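Afamin (Homo sapiens, PDB 6FAK) carries hydrophobic molecules in body fluids, binding vitamin E and keeping lipidated Wnt proteins soluble and active. Local coordinates at residues Y130-F141 and V160-K169. Sequence-based numbering, arbitrary orientation. Where two conformers were deposited one is given.
Sequences YESNRESLLNHF and VAVHFEEVAK
E165 reaches from helix 154-171 to Y130 and R134, and its carboxylate ties together the two helices that meet at N133. Its CG stands anti to the backbone N (chi1 174°) and the chain runs on extended, which carries the acid across to the other segment. The guanidinium of R134 lies nearly coplanar with the carboxylate and forms a salt bridge with it. R134 NE points to E165 OE1, modelled so close that its exact length is doubtful, while NH2 of R134 gives a 3.1 Å bond to the syn lone pair of E165 OE2. OE1 has a further partner: Y130 OH donates to the anti lone pair of E165 OE1 at 3.0 Å, with the phenol ring turned almost perpendicular to the carboxylate. These bonds probably stabilise the ionised acid. A168 CB and K169 N lie over one face of the Y130 ring, and Y130 OH is 3.5 Å from K169 CB. Beyond the salt bridge, L138 sets CD1 3.2 Å from E165 OE2 and CD2 4.4 Å from A161 CB. F141 closes the apolar end. F141 CE2 approaches A161 CA at 3.7 Å, and the F141 ring meets that of F164 obliquely, centroids 4.9 Å apart and planes at 58°. The short segments of helices 134-148 and 154-171 cross obliquely, their N-to-C directions 129° apart, within the all-helical first albumin domain. Helix 22-33 meets L138 through Y24, whereas helix 177-209 packs against F164 with A185, V188 and T189 and against V160 with Y191.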
loop_
_atom_site.group_PDB
_atom_site.type_symbol
_atom_site.label_atom_id
_atom_site.label_comp_id
_atom_site.label_asym_id
_atom_site.label_seq_id
_atom_site.Cartn_x
_atom_site.Cartn_y
_atom_site.Cartn_z
ATOM N N TYR A 130 13.184 -27.736 3.330
ATOM C CA TYR A 130 12.455 -27.767 2.077
ATOM C C TYR A 130 12.330 -29.198 1.501
ATOM O O TYR A 130 11.282 -29.551 0.950
ATOM C CB TYR A 130 13.076 -26.805 1.052
ATOM C CG TYR A 130 12.268 -26.713 -0.205
ATOM C CD1 TYR A 130 10.993 -26.156 -0.174
ATOM C CD2 TYR A 130 12.737 -27.233 -1.424
ATOM C CE1 TYR A 130 10.220 -26.075 -1.315
ATOM C CE2 TYR A 130 11.956 -27.169 -2.576
ATOM C CZ TYR A 130 10.697 -26.582 -2.510
ATOM O OH TYR A 130 9.889 -26.474 -3.616
ATOM N N GLU A 131 13.383 -30.003 1.625
ATOM C CA GLU A 131 13.361 -31.386 1.133
ATOM C C GLU A 131 12.714 -32.372 2.119
ATOM O O GLU A 131 12.017 -33.297 1.692
ATOM C CB GLU A 131 14.774 -31.839 0.748
ATOM C CG GLU A 131 15.346 -31.070 -0.436
ATOM C CD GLU A 131 16.817 -31.339 -0.653
ATOM O OE1 GLU A 131 17.216 -32.521 -0.624
ATOM O OE2 GLU A 131 17.571 -30.366 -0.858
ATOM N N SER A 132 12.940 -32.186 3.421
ATOM C CA SER A 132 12.352 -33.077 4.434
ATOM C C SER A 132 10.867 -32.774 4.697
ATOM O O SER A 132 10.019 -33.642 4.475
ATOM C CB SER A 132 13.160 -33.050 5.741
ATOM O OG SER A 132 13.297 -31.737 6.254
ATOM N N ASN A 133 10.557 -31.550 5.144
ATOM C CA ASN A 133 9.173 -31.153 5.509
ATOM C C ASN A 133 8.741 -29.823 4.855
ATOM O O ASN A 133 8.864 -28.743 5.450
ATOM C CB ASN A 133 8.965 -31.145 7.045
ATOM C CG ASN A 133 10.083 -30.441 7.812
ATOM O OD1 ASN A 133 11.263 -30.585 7.496
ATOM N ND2 ASN A 133 9.708 -29.696 8.848
ATOM N N ARG A 134 8.237 -29.929 3.621
ATOM C CA ARG A 134 7.899 -28.782 2.801
ATOM C C ARG A 134 6.609 -28.066 3.243
ATOM O O ARG A 134 6.497 -26.845 3.095
ATOM C CB ARG A 134 7.747 -29.246 1.355
ATOM C CG ARG A 134 7.472 -28.157 0.318
ATOM C CD ARG A 134 7.012 -28.734 -1.023
ATOM N NE ARG A 134 6.048 -27.854 -1.695
ATOM C CZ ARG A 134 4.709 -27.932 -1.625
ATOM N NH1 ARG A 134 4.108 -28.913 -0.938
ATOM N NH2 ARG A 134 3.961 -27.040 -2.274
ATOM N N GLU A 135 5.636 -28.838 3.724
ATOM C CA GLU A 135 4.359 -28.315 4.185
ATOM C C GLU A 135 4.627 -27.487 5.451
ATOM O O GLU A 135 4.142 -26.355 5.573
ATOM C CB GLU A 135 3.365 -29.460 4.464
ATOM C CG GLU A 135 1.987 -29.309 3.825
ATOM C CD GLU A 135 1.092 -30.532 4.061
ATOM O OE1 GLU A 135 0.959 -30.952 5.234
ATOM O OE2 GLU A 135 0.518 -31.080 3.086
ATOM N N SER A 136 5.421 -28.025 6.371
ATOM C CA SER A 136 5.815 -27.270 7.568
ATOM C C SER A 136 6.547 -25.955 7.297
ATOM O O SER A 136 6.340 -24.976 8.026
ATOM C CB SER A 136 6.682 -28.102 8.489
ATOM O OG SER A 136 6.926 -27.392 9.700
ATOM N N LEU A 137 7.400 -25.932 6.272
ATOM C CA LEU A 137 8.197 -24.753 5.965
ATOM C C LEU A 137 7.317 -23.672 5.402
ATOM O O LEU A 137 7.428 -22.527 5.791
ATOM C CB LEU A 137 9.299 -25.073 4.959
ATOM C CG LEU A 137 10.271 -23.915 4.683
ATOM C CD1 LEU A 137 11.412 -23.942 5.687
ATOM C CD2 LEU A 137 10.794 -23.947 3.254
ATOM N N LEU A 138 6.483 -24.029 4.448
ATOM C CA LEU A 138 5.587 -23.086 3.833
ATOM C C LEU A 138 4.536 -22.607 4.847
ATOM O O LEU A 138 4.173 -21.439 4.820
ATOM C CB LEU A 138 4.927 -23.690 2.586
ATOM C CG LEU A 138 4.388 -22.718 1.518
ATOM C CD1 LEU A 138 4.923 -23.044 0.129
ATOM C CD2 LEU A 138 2.865 -22.669 1.496
ATOM N N ASN A 139 4.044 -23.500 5.713
ATOM C CA ASN A 139 3.113 -23.115 6.771
ATOM C C ASN A 139 3.722 -22.049 7.684
ATOM O O ASN A 139 3.086 -21.043 7.931
ATOM C CB ASN A 139 2.643 -24.291 7.615
ATOM C CG ASN A 139 1.572 -25.136 6.927
ATOM O OD1 ASN A 139 0.980 -24.729 5.930
ATOM N ND2 ASN A 139 1.320 -26.327 7.474
ATOM N N HIS A 140 4.955 -22.261 8.142
ATOM C CA HIS A 140 5.623 -21.299 9.030
ATOM C C HIS A 140 5.968 -19.985 8.310
ATOM O O HIS A 140 5.770 -18.890 8.867
ATOM C CB HIS A 140 6.861 -21.918 9.701
ATOM C CG HIS A 140 7.391 -21.110 10.848
ATOM N ND1 HIS A 140 7.156 -21.433 12.165
ATOM C CD2 HIS A 140 8.139 -19.982 10.869
ATOM C CE1 HIS A 140 7.729 -20.534 12.946
ATOM N NE2 HIS A 140 8.337 -19.647 12.184
ATOM N N PHE A 141 6.438 -20.073 7.065
ATOM C CA PHE A 141 6.657 -18.861 6.216
ATOM C C PHE A 141 5.404 -17.956 6.097
ATOM O O PHE A 141 5.474 -16.751 6.323
ATOM C CB PHE A 141 7.084 -19.289 4.794
ATOM C CG PHE A 141 7.072 -18.166 3.779
ATOM C CD1 PHE A 141 8.150 -17.291 3.674
ATOM C CD2 PHE A 141 5.981 -17.983 2.945
ATOM C CE1 PHE A 141 8.135 -16.252 2.769
ATOM C CE2 PHE A 141 5.957 -16.959 2.029
ATOM C CZ PHE A 141 7.040 -16.094 1.952
ATOM N N VAL A 160 2.703 -14.768 -3.422
ATOM C CA VAL A 160 3.993 -14.527 -2.803
ATOM C C VAL A 160 4.583 -15.855 -2.261
ATOM O O VAL A 160 5.745 -16.128 -2.504
ATOM C CB VAL A 160 3.895 -13.353 -1.765
ATOM C CG1 VAL A 160 5.104 -13.285 -0.854
ATOM C CG2 VAL A 160 3.777 -12.043 -2.521
ATOM N N ALA A 161 3.787 -16.689 -1.585
ATOM C CA ALA A 161 4.266 -17.978 -1.046
ATOM C C ALA A 161 4.732 -18.890 -2.155
ATOM O O ALA A 161 5.779 -19.535 -2.000
ATOM C CB ALA A 161 3.186 -18.689 -0.232
ATOM N N VAL A 162 3.993 -18.906 -3.258
ATOM C CA VAL A 162 4.361 -19.710 -4.444
ATOM C C VAL A 162 5.738 -19.285 -5.004
ATOM O O VAL A 162 6.595 -20.124 -5.249
ATOM C CB VAL A 162 3.273 -19.645 -5.552
ATOM C CG1 VAL A 162 3.785 -20.168 -6.882
ATOM C CG2 VAL A 162 2.060 -20.467 -5.137
ATOM N N HIS A 163 5.917 -17.990 -5.225
ATOM C CA HIS A 163 7.173 -17.463 -5.721
ATOM C C HIS A 163 8.332 -17.658 -4.745
ATOM O O HIS A 163 9.457 -17.996 -5.176
ATOM C CB HIS A 163 6.987 -16.048 -6.185
ATOM C CG HIS A 163 6.264 -15.998 -7.482
ATOM N ND1 HIS A 163 6.908 -15.747 -8.672
ATOM C CD2 HIS A 163 4.996 -16.338 -7.807
ATOM C CE1 HIS A 163 6.038 -15.833 -9.665
ATOM N NE2 HIS A 163 4.870 -16.191 -9.165
ATOM N N PHE A 164 8.041 -17.541 -3.450
ATOM C CA PHE A 164 9.046 -17.787 -2.453
ATOM C C PHE A 164 9.487 -19.254 -2.500
ATOM O O PHE A 164 10.675 -19.532 -2.440
ATOM C CB PHE A 164 8.635 -17.285 -1.063
ATOM C CG PHE A 164 9.175 -15.889 -0.736
ATOM C CD1 PHE A 164 10.547 -15.662 -0.646
ATOM C CD2 PHE A 164 8.310 -14.807 -0.506
ATOM C CE1 PHE A 164 11.038 -14.397 -0.325
ATOM C CE2 PHE A 164 8.797 -13.540 -0.157
ATOM C CZ PHE A 164 10.166 -13.332 -0.087
ATOM N N GLU A 165 8.547 -20.168 -2.678
ATOM C CA GLU A 165 8.866 -21.562 -2.878
ATOM C C GLU A 165 9.745 -21.861 -4.130
ATOM O O GLU A 165 10.667 -22.699 -4.073
ATOM C CB GLU A 165 7.582 -22.416 -2.882
ATOM C CG GLU A 165 7.858 -23.875 -3.233
ATOM C CD GLU A 165 6.748 -24.832 -2.844
ATOM O OE1 GLU A 165 7.071 -26.030 -2.654
ATOM O OE2 GLU A 165 5.572 -24.410 -2.735
ATOM N N GLU A 166 9.444 -21.223 -5.248
ATOM C CA GLU A 166 10.285 -21.324 -6.438
ATOM C C GLU A 166 11.722 -20.777 -6.177
ATOM O O GLU A 166 12.686 -21.278 -6.758
ATOM C CB GLU A 166 9.700 -20.551 -7.629
ATOM C CG GLU A 166 8.267 -20.873 -8.080
ATOM C CD GLU A 166 7.848 -22.344 -8.028
ATOM O OE1 GLU A 166 8.665 -23.253 -8.334
ATOM O OE2 GLU A 166 6.659 -22.590 -7.712
ATOM N N VAL A 167 11.861 -19.762 -5.337
ATOM C CA VAL A 167 13.164 -19.235 -4.956
ATOM C C VAL A 167 13.929 -20.286 -4.162
ATOM O O VAL A 167 15.080 -20.513 -4.443
ATOM C CB VAL A 167 13.070 -17.896 -4.225
ATOM C CG1 VAL A 167 14.402 -17.497 -3.542
ATOM C CG2 VAL A 167 12.623 -16.824 -5.207
ATOM N N ALA A 168 13.272 -20.916 -3.187
ATOM C CA ALA A 168 13.888 -21.899 -2.318
ATOM C C ALA A 168 14.294 -23.122 -3.137
ATOM O O ALA A 168 15.410 -23.609 -3.021
ATOM C CB ALA A 168 12.940 -22.309 -1.184
ATOM N N LYS A 169 13.399 -23.595 -3.989
ATOM C CA LYS A 169 13.697 -24.733 -4.831
ATOM C C LYS A 169 14.896 -24.490 -5.747
ATOM O O LYS A 169 15.793 -25.356 -5.849
ATOM C CB LYS A 169 12.464 -25.131 -5.622
ATOM C CG LYS A 169 12.660 -26.254 -6.614
ATOM C CD LYS A 169 12.734 -25.669 -8.016
ATOM C CE LYS A 169 13.301 -26.620 -9.046
ATOM N NZ LYS A 169 13.826 -25.798 -10.163
#